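PDB 3TQT: D-alanine--D-alanine ligase from Coxiella burnetii, which catalyses the ATP-dependent joining of two D-alanine molecules into D-alanyl-D-alanine, a building block of peptidoglycan in the bacterial cell wall. Local coordinates for residues E3-C11 against A25-A35. Sequence-based numbering, arbitrary orientation.
Sequences EKLHISVLC and AKNIVNTLDAA
The carbonyl group of Ala34 is the flat group that Lys4 meets: NZ donates a 2.9 Å hydrogen bond to Ala34 O, at a C=O...N angle of 157° and only slightly tilted from the carbonyl plane. The lysine chain, extended beyond CG, runs past the next carbonyl as well, with CE 3.6 Å from Ala35 O, so its methylenes lie against two backbone oxygens before the ammonium group is reached. The Ala34-Ala35 turn is itself braced by Asp33, whose OD1 accepts from Ala35 N on the anti side of the carboxylate, out of its plane, forming an Asx turn.

Beyond this polar end the contact is aliphatic. Val9 sets both its methyls against the helix, each in a different place. CG1, anti to the backbone N (chi1 -177°), rests on Ala25 CB at 3.8 Å, while CG2 lies against Ile28 CG2, Val29 CG2 and Leu32 CD1, with 4.1 Å to the leucine methyl. Leu32 CD1 also touches Ile7 CG2 at 4.2 Å and thus bridges two successive inward-facing residues of the strand. At the far end Cys11 CB presses on Ala25 CB at 3.5 Å, a tight carbon pair, and the two CA atoms are 6.1 Å apart here, consistent with the small size of alanine.

Strand 5-11 and helix 25-31 run nearly antiparallel (164°), with axes 9.2 Å apart, as expected for the first two elements of a beta-alpha-beta unit in this Rossmann-like N-terminal domain. Strand 37-44 completes the unit: Ile39 touches Leu32, and Tyr37 touches Ile7. On the other flank of strand 5-12, Phe103 of strand 101-104 packs on both Val9 and Ile28. Helix 56-61 adds Phe59 against Cys11 and Leu60 against Val29.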
loop_
_atom_site.group_PDB
_atom_site.type_symbol
_atom_site.label_atom_id
_atom_site.label_comp_id
_atom_site.label_asym_id
_atom_site.label_seq_id
_atom_site.Cartn_x
_atom_site.Cartn_y
_atom_site.Cartn_z
ATOM N N GLU A 3 12.613 -28.218 -14.676
ATOM C CA GLU A 3 11.943 -28.161 -15.972
ATOM C C GLU A 3 10.667 -27.306 -15.946
ATOM O O GLU A 3 10.187 -26.856 -16.993
ATOM C CB GLU A 3 11.640 -29.572 -16.484
ATOM C CG GLU A 3 12.872 -30.440 -16.618
ATOM C CD GLU A 3 12.558 -31.812 -17.174
ATOM O OE1 GLU A 3 11.366 -32.189 -17.195
ATOM O OE2 GLU A 3 13.503 -32.511 -17.593
ATOM N N LYS A 4 10.129 -27.075 -14.750
ATOM C CA LYS A 4 8.905 -26.287 -14.602
ATOM C C LYS A 4 9.077 -25.154 -13.593
ATOM O O LYS A 4 9.935 -25.207 -12.711
ATOM C CB LYS A 4 7.728 -27.181 -14.203
ATOM C CG LYS A 4 7.453 -28.291 -15.197
ATOM C CD LYS A 4 6.249 -29.126 -14.814
ATOM C CE LYS A 4 6.050 -30.283 -15.797
ATOM N NZ LYS A 4 4.735 -30.940 -15.551
ATOM N N LEU A 5 8.269 -24.116 -13.746
ATOM C CA LEU A 5 8.265 -23.019 -12.802
ATOM C C LEU A 5 7.334 -23.403 -11.675
ATOM O O LEU A 5 6.252 -23.926 -11.924
ATOM C CB LEU A 5 7.712 -21.758 -13.469
ATOM C CG LEU A 5 8.622 -21.070 -14.474
ATOM C CD1 LEU A 5 7.869 -19.967 -15.204
ATOM C CD2 LEU A 5 9.829 -20.510 -13.745
ATOM N N HIS A 6 7.741 -23.133 -10.443
ATOM C CA HIS A 6 6.872 -23.387 -9.294
ATOM C C HIS A 6 5.960 -22.198 -9.066
ATOM O O HIS A 6 6.429 -21.089 -8.842
ATOM C CB HIS A 6 7.695 -23.613 -8.028
ATOM C CG HIS A 6 8.392 -24.934 -7.989
ATOM N ND1 HIS A 6 7.802 -26.069 -7.476
ATOM C CD2 HIS A 6 9.631 -25.301 -8.392
ATOM C CE1 HIS A 6 8.646 -27.081 -7.565
ATOM N NE2 HIS A 6 9.762 -26.641 -8.121
ATOM N N ILE A 7 4.656 -22.443 -9.116
ATOM C CA ILE A 7 3.683 -21.400 -8.919
ATOM C C ILE A 7 2.933 -21.714 -7.630
ATOM O O ILE A 7 2.455 -22.836 -7.452
ATOM C CB ILE A 7 2.682 -21.378 -10.092
ATOM C CG1 ILE A 7 3.437 -21.299 -11.420
ATOM C CG2 ILE A 7 1.686 -20.239 -9.938
ATOM C CD1 ILE A 7 4.236 -20.016 -11.596
ATOM N N SER A 8 2.845 -20.727 -6.743
ATOM C CA SER A 8 2.029 -20.842 -5.535
ATOM C C SER A 8 0.769 -19.992 -5.666
ATOM O O SER A 8 0.839 -18.786 -5.904
ATOM C CB SER A 8 2.818 -20.381 -4.313
ATOM O OG SER A 8 3.744 -21.376 -3.920
ATOM N N VAL A 9 -0.387 -20.617 -5.523
ATOM C CA VAL A 9 -1.633 -19.866 -5.576
ATOM C C VAL A 9 -2.134 -19.661 -4.153
ATOM O O VAL A 9 -2.308 -20.628 -3.415
ATOM C CB VAL A 9 -2.675 -20.589 -6.435
ATOM C CG1 VAL A 9 -3.975 -19.758 -6.541
ATOM C CG2 VAL A 9 -2.093 -20.872 -7.815
ATOM N N LEU A 10 -2.323 -18.403 -3.757
ATOM C CA LEU A 10 -2.783 -18.091 -2.403
ATOM C C LEU A 10 -4.274 -17.866 -2.411
ATOM O O LEU A 10 -4.785 -17.089 -3.219
ATOM C CB LEU A 10 -2.106 -16.832 -1.861
ATOM C CG LEU A 10 -0.685 -16.930 -1.303
ATOM C CD1 LEU A 10 0.171 -17.916 -2.080
ATOM C CD2 LEU A 10 -0.039 -15.541 -1.261
ATOM N N CYS A 11 -4.980 -18.527 -1.498
ATOM C CA CYS A 11 -6.429 -18.377 -1.437
ATOM C C CYS A 11 -6.957 -18.476 -0.018
ATOM O O CYS A 11 -6.232 -18.861 0.898
ATOM C CB CYS A 11 -7.125 -19.415 -2.310
ATOM S SG CYS A 11 -6.993 -21.111 -1.693
ATOM N N ALA A 25 -9.277 -19.609 -7.004
ATOM C CA ALA A 25 -8.052 -20.392 -6.971
ATOM C C ALA A 25 -8.232 -21.742 -7.651
ATOM O O ALA A 25 -7.324 -22.223 -8.321
ATOM C CB ALA A 25 -7.571 -20.584 -5.552
ATOM N N LYS A 26 -9.398 -22.358 -7.481
ATOM C CA LYS A 26 -9.627 -23.651 -8.104
ATOM C C LYS A 26 -9.606 -23.528 -9.620
ATOM O O LYS A 26 -9.030 -24.357 -10.307
ATOM C CB LYS A 26 -10.935 -24.271 -7.629
ATOM C CG LYS A 26 -10.881 -24.775 -6.204
ATOM C CD LYS A 26 -12.221 -25.381 -5.818
ATOM C CE LYS A 26 -12.193 -25.952 -4.416
ATOM N NZ LYS A 26 -12.063 -27.430 -4.432
ATOM N N ASN A 27 -10.225 -22.484 -10.147
ATOM C CA ASN A 27 -10.230 -22.300 -11.587
ATOM C C ASN A 27 -8.821 -22.079 -12.100
ATOM O O ASN A 27 -8.414 -22.648 -13.106
ATOM C CB ASN A 27 -11.100 -21.107 -11.981
ATOM C CG ASN A 27 -11.198 -20.937 -13.479
ATOM O OD1 ASN A 27 -11.360 -21.911 -14.214
ATOM N ND2 ASN A 27 -11.077 -19.703 -13.944
ATOM N N ILE A 28 -8.082 -21.235 -11.397
ATOM C CA ILE A 28 -6.713 -20.952 -11.781
ATOM C C ILE A 28 -5.891 -22.241 -11.737
ATOM O O ILE A 28 -5.159 -22.556 -12.674
ATOM C CB ILE A 28 -6.111 -19.892 -10.857
ATOM C CG1 ILE A 28 -6.728 -18.524 -11.185
ATOM C CG2 ILE A 28 -4.577 -19.854 -10.993
ATOM C CD1 ILE A 28 -6.429 -17.454 -10.169
ATOM N N VAL A 29 -6.026 -22.992 -10.650
ATOM C CA VAL A 29 -5.263 -24.236 -10.502
ATOM C C VAL A 29 -5.644 -25.232 -11.591
ATOM O O VAL A 29 -4.799 -25.924 -12.146
ATOM C CB VAL A 29 -5.447 -24.848 -9.111
ATOM C CG1 VAL A 29 -5.008 -26.307 -9.093
ATOM C CG2 VAL A 29 -4.651 -24.026 -8.089
ATOM N N ASN A 30 -6.926 -25.271 -11.913
ATOM C CA ASN A 30 -7.423 -26.172 -12.941
ATOM C C ASN A 30 -6.992 -25.747 -14.341
ATOM O O ASN A 30 -6.932 -26.560 -15.263
ATOM C CB ASN A 30 -8.952 -26.235 -12.873
ATOM C CG ASN A 30 -9.521 -27.350 -13.718
ATOM O OD1 ASN A 30 -8.991 -28.457 -13.722
ATOM N ND2 ASN A 30 -10.597 -27.063 -14.447
ATOM N N THR A 31 -6.682 -24.467 -14.489
ATOM C CA THR A 31 -6.452 -23.889 -15.806
ATOM C C THR A 31 -4.975 -23.625 -16.105
ATOM O O THR A 31 -4.584 -23.539 -17.272
ATOM C CB THR A 31 -7.294 -22.601 -15.979
ATOM O OG1 THR A 31 -8.684 -22.932 -15.808
ATOM C CG2 THR A 31 -7.102 -22.011 -17.349
ATOM N N LEU A 32 -4.152 -23.501 -15.064
ATOM C CA LEU A 32 -2.702 -23.363 -15.255
ATOM C C LEU A 32 -2.112 -24.508 -16.088
ATOM O O LEU A 32 -2.351 -25.682 -15.816
ATOM C CB LEU A 32 -1.968 -23.276 -13.913
ATOM C CG LEU A 32 -2.067 -21.931 -13.191
ATOM C CD1 LEU A 32 -1.600 -22.063 -11.751
ATOM C CD2 LEU A 32 -1.249 -20.887 -13.925
ATOM N N ASP A 33 -1.318 -24.140 -17.087
ATOM C CA ASP A 33 -0.761 -25.101 -18.031
ATOM C C ASP A 33 0.113 -26.106 -17.277
ATOM O O ASP A 33 1.191 -25.775 -16.822
ATOM C CB ASP A 33 0.047 -24.342 -19.084
ATOM C CG ASP A 33 0.564 -25.232 -20.192
ATOM O OD1 ASP A 33 0.665 -26.452 -19.980
ATOM O OD2 ASP A 33 0.867 -24.693 -21.275
ATOM N N ALA A 34 -0.372 -27.331 -17.127
ATOM C CA ALA A 34 0.350 -28.354 -16.373
ATOM C C ALA A 34 1.743 -28.653 -16.945
ATOM O O ALA A 34 2.612 -29.162 -16.239
ATOM C CB ALA A 34 -0.475 -29.625 -16.301
ATOM N N ALA A 35 1.947 -28.342 -18.222
ATOM C CA ALA A 35 3.255 -28.537 -18.852
ATOM C C ALA A 35 4.282 -27.532 -18.340
ATOM O O ALA A 35 5.476 -27.821 -18.318
ATOM C CB ALA A 35 3.145 -28.450 -20.377
#